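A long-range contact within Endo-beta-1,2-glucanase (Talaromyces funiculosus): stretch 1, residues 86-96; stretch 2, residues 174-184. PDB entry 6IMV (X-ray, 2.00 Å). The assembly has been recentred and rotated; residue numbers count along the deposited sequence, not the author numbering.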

# COMPACT_ATOMS: atom_id res chain seq x y z
N GLN A 86 2.26 1.53 -7.83
CA GLN A 86 2.98 1.73 -9.08
C GLN A 86 3.12 3.24 -9.35
O GLN A 86 4.20 3.72 -9.68
CB GLN A 86 2.23 1.01 -10.20
CG GLN A 86 2.88 1.13 -11.57
CD GLN A 86 2.03 0.48 -12.64
OE1 GLN A 86 0.83 0.25 -12.45
NE2 GLN A 86 2.64 0.17 -13.77
N VAL A 87 2.02 3.98 -9.18
CA VAL A 87 2.00 5.41 -9.47
C VAL A 87 2.92 6.15 -8.49
O VAL A 87 3.68 7.04 -8.91
CB VAL A 87 0.56 5.96 -9.49
CG1 VAL A 87 0.52 7.48 -9.43
CG2 VAL A 87 -0.19 5.45 -10.71
N MET A 88 2.88 5.78 -7.21
CA MET A 88 3.74 6.41 -6.19
C MET A 88 5.21 6.21 -6.57
O MET A 88 6.01 7.14 -6.47
CB MET A 88 3.47 5.83 -4.79
CG MET A 88 2.24 6.41 -4.13
SD MET A 88 2.04 5.87 -2.41
CE MET A 88 1.28 4.28 -2.65
N LEU A 89 5.57 4.99 -6.99
CA LEU A 89 6.94 4.69 -7.43
C LEU A 89 7.31 5.62 -8.60
O LEU A 89 8.40 6.19 -8.62
CB LEU A 89 7.02 3.22 -7.83
CG LEU A 89 8.37 2.63 -8.24
CD1 LEU A 89 8.67 2.88 -9.70
CD2 LEU A 89 9.51 3.11 -7.37
N TYR A 90 6.39 5.75 -9.57
CA TYR A 90 6.61 6.56 -10.76
C TYR A 90 6.73 8.05 -10.42
O TYR A 90 7.42 8.78 -11.12
CB TYR A 90 5.52 6.32 -11.81
CG TYR A 90 5.51 4.95 -12.43
CD1 TYR A 90 6.61 4.12 -12.43
CD2 TYR A 90 4.36 4.48 -13.05
CE1 TYR A 90 6.57 2.86 -13.00
CE2 TYR A 90 4.29 3.23 -13.63
CZ TYR A 90 5.41 2.41 -13.62
OH TYR A 90 5.32 1.18 -14.18
N ALA A 91 6.05 8.50 -9.36
CA ALA A 91 6.14 9.89 -8.91
C ALA A 91 7.59 10.19 -8.50
O ALA A 91 8.15 11.20 -8.92
CB ALA A 91 5.16 10.16 -7.80
N HIS A 92 8.21 9.27 -7.74
CA HIS A 92 9.60 9.43 -7.32
C HIS A 92 10.54 9.34 -8.54
O HIS A 92 11.48 10.13 -8.65
CB HIS A 92 9.97 8.41 -6.24
CG HIS A 92 9.30 8.68 -4.93
ND1 HIS A 92 9.61 9.77 -4.15
CD2 HIS A 92 8.33 8.00 -4.27
CE1 HIS A 92 8.87 9.75 -3.05
NE2 HIS A 92 8.07 8.68 -3.11
N ALA A 93 10.27 8.37 -9.42
CA ALA A 93 11.11 8.11 -10.59
C ALA A 93 11.14 9.35 -11.49
O ALA A 93 12.23 9.79 -11.91
CB ALA A 93 10.62 6.90 -11.34
N ILE A 94 9.97 9.92 -11.79
CA ILE A 94 9.91 11.05 -12.73
C ILE A 94 10.54 12.31 -12.10
O ILE A 94 10.97 13.17 -12.83
CB ILE A 94 8.47 11.34 -13.23
CG1 ILE A 94 8.52 12.06 -14.58
CG2 ILE A 94 7.66 12.10 -12.20
CD1 ILE A 94 7.23 12.03 -15.34
N ALA A 95 10.57 12.39 -10.77
CA ALA A 95 11.16 13.53 -10.06
C ALA A 95 12.69 13.42 -10.02
O ALA A 95 13.35 14.35 -9.60
CB ALA A 95 10.60 13.62 -8.66
N GLY A 96 13.24 12.29 -10.46
CA GLY A 96 14.69 12.09 -10.57
C GLY A 96 15.30 11.48 -9.33
O GLY A 96 16.52 11.53 -9.17
N TYR A 174 -2.28 12.47 -7.54
CA TYR A 174 -2.09 13.84 -7.04
C TYR A 174 -0.58 14.11 -6.87
O TYR A 174 -0.05 15.11 -7.37
CB TYR A 174 -2.89 13.99 -5.75
CG TYR A 174 -3.08 15.38 -5.20
CD1 TYR A 174 -4.20 16.14 -5.52
CD2 TYR A 174 -2.21 15.91 -4.25
CE1 TYR A 174 -4.43 17.38 -4.97
CE2 TYR A 174 -2.42 17.16 -3.68
CZ TYR A 174 -3.53 17.90 -4.05
OH TYR A 174 -3.74 19.13 -3.49
N ALA A 175 0.12 13.17 -6.20
CA ALA A 175 1.59 13.23 -6.02
C ALA A 175 2.32 13.23 -7.37
O ALA A 175 3.23 14.04 -7.59
CB ALA A 175 2.06 12.07 -5.18
N PHE A 176 1.93 12.30 -8.25
CA PHE A 176 2.61 12.12 -9.53
C PHE A 176 2.54 13.42 -10.34
O PHE A 176 3.53 13.81 -10.97
CB PHE A 176 2.01 10.97 -10.34
CG PHE A 176 2.61 10.86 -11.71
CD1 PHE A 176 3.80 10.18 -11.91
CD2 PHE A 176 2.01 11.48 -12.80
CE1 PHE A 176 4.36 10.10 -13.17
CE2 PHE A 176 2.57 11.40 -14.06
CZ PHE A 176 3.74 10.70 -14.25
N ILE A 177 1.36 14.04 -10.35
CA ILE A 177 1.13 15.28 -11.08
C ILE A 177 2.12 16.34 -10.58
O ILE A 177 2.76 17.00 -11.39
CB ILE A 177 -0.33 15.75 -10.93
CG1 ILE A 177 -1.26 14.89 -11.78
CG2 ILE A 177 -0.49 17.23 -11.25
CD1 ILE A 177 -2.70 14.93 -11.33
N GLN A 178 2.22 16.48 -9.25
CA GLN A 178 3.13 17.43 -8.64
C GLN A 178 4.58 17.10 -9.04
O GLN A 178 5.33 18.01 -9.41
CB GLN A 178 2.98 17.46 -7.12
CG GLN A 178 3.77 18.57 -6.47
CD GLN A 178 3.35 19.93 -6.96
OE1 GLN A 178 2.18 20.31 -6.89
NE2 GLN A 178 4.29 20.68 -7.51
N ALA A 179 4.96 15.83 -8.96
CA ALA A 179 6.33 15.41 -9.28
C ALA A 179 6.67 15.78 -10.73
O ALA A 179 7.74 16.30 -11.00
CB ALA A 179 6.49 13.92 -9.05
N ALA A 180 5.75 15.48 -11.65
CA ALA A 180 5.95 15.72 -13.08
C ALA A 180 6.10 17.22 -13.35
O ALA A 180 6.99 17.63 -14.10
CB ALA A 180 4.80 15.14 -13.86
N GLU A 181 5.26 18.04 -12.70
CA GLU A 181 5.29 19.49 -12.90
C GLU A 181 6.56 20.09 -12.28
O GLU A 181 7.14 21.01 -12.85
CB GLU A 181 3.99 20.12 -12.39
CG GLU A 181 2.81 19.79 -13.30
CD GLU A 181 1.43 20.15 -12.79
OE1 GLU A 181 1.33 20.70 -11.68
OE2 GLU A 181 0.45 19.85 -13.51
N ASN A 182 7.06 19.49 -11.18
CA ASN A 182 8.28 19.94 -10.52
C ASN A 182 9.51 19.81 -11.42
O ASN A 182 10.52 20.45 -11.13
CB ASN A 182 8.54 19.18 -9.22
CG ASN A 182 7.72 19.68 -8.05
OD1 ASN A 182 7.04 20.70 -8.17
ND2 ASN A 182 7.77 18.97 -6.94
N THR A 183 9.46 19.00 -12.49
CA THR A 183 10.62 18.79 -13.37
C THR A 183 10.84 19.96 -14.33
O THR A 183 11.92 20.08 -14.90
CB THR A 183 10.49 17.53 -14.24
OG1 THR A 183 9.37 17.69 -15.11
CG2 THR A 183 10.34 16.25 -13.45
N SER A 184 9.80 20.77 -14.59
CA SER A 184 9.83 21.82 -15.64
C SER A 184 10.04 21.25 -17.06
O SER A 184 10.20 22.01 -18.00
CB SER A 184 10.86 22.88 -15.33
OG SER A 184 10.46 23.66 -14.22

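Helices can pack closely without a single hydrogen bond between them, provided that small side chains let the backbones approach, and this pair from an endo-beta-1,2-glucanase is a compact example. Each helix begins earlier in the chain, and the two run nearly parallel, with 12° between their N-to-C directions and 8.3 Å between their axes at closest approach. The CA atoms of Ala 91 and Phe 176 lie 4.2 Å apart, and those of Ala 95 and Ala 179 5.2 Å.

Alanine makes this proximity possible. The methyl CB of Ala 91 rests 3.7 Å from CA of Phe 176, so side chain meets main chain directly. Ala 179, whose CA-to-CB bond points toward the other helix, places its CB 3.2 Å from O of Ala 91; the same methyl lies 4.2 Å from CB of Ala 91 and 4.1 Å from CB of Ala 95. One turn on from Ala 91, the Ile 94 carbonyl meets a methyl in a similar way, with its O 3.2 Å from CG2 of Thr 183.

Larger apolar side chains fill the space beside this alanine seam. Phe 176 has the most surface covered of any residue in the contact. Its CB packs 3.9 Å from CG1 of Val 87, while its ring, carried by a t rotamer, lies across the flank of the first helix. O of Tyr 90 approaches the ring at its edge, 3.9 Å from CE1, and CD1 of Ile 94 comes obliquely to within 3.9 Å of CZ. The CA-to-CB bond of Ile 94 points toward the second helix, and its side chain reaches more than the ring: its CG2 lies 3.8 Å from CB of Ala 179, and its CD1 4.2 Å from CB of Ala 180. Such contacts owe their stability to close van der Waals fit and to the removal of apolar surface from water; together the stretches bury 403 Å².

No hydrogen bond joins the two stretches; several side chains bond elsewhere in the structure. Within each helix most of the backbone is bonded along its own length, as in the 2.9 Å bond from N of Ile 94 to O of Tyr 90. Side chains add local ties: NE2 of Gln 86 donates to OH of Tyr 90 at 2.9 Å, and OG1 of Thr 183 donates to O of Ala 180 at 2.6 Å. Thr 183 thus turns its hydroxyl to its own backbone and its methyl to the neighboring helix. Gly 96 closes the first helix in a Schellman motif, at a positive phi where a CB would jam against the preceding carbonyl.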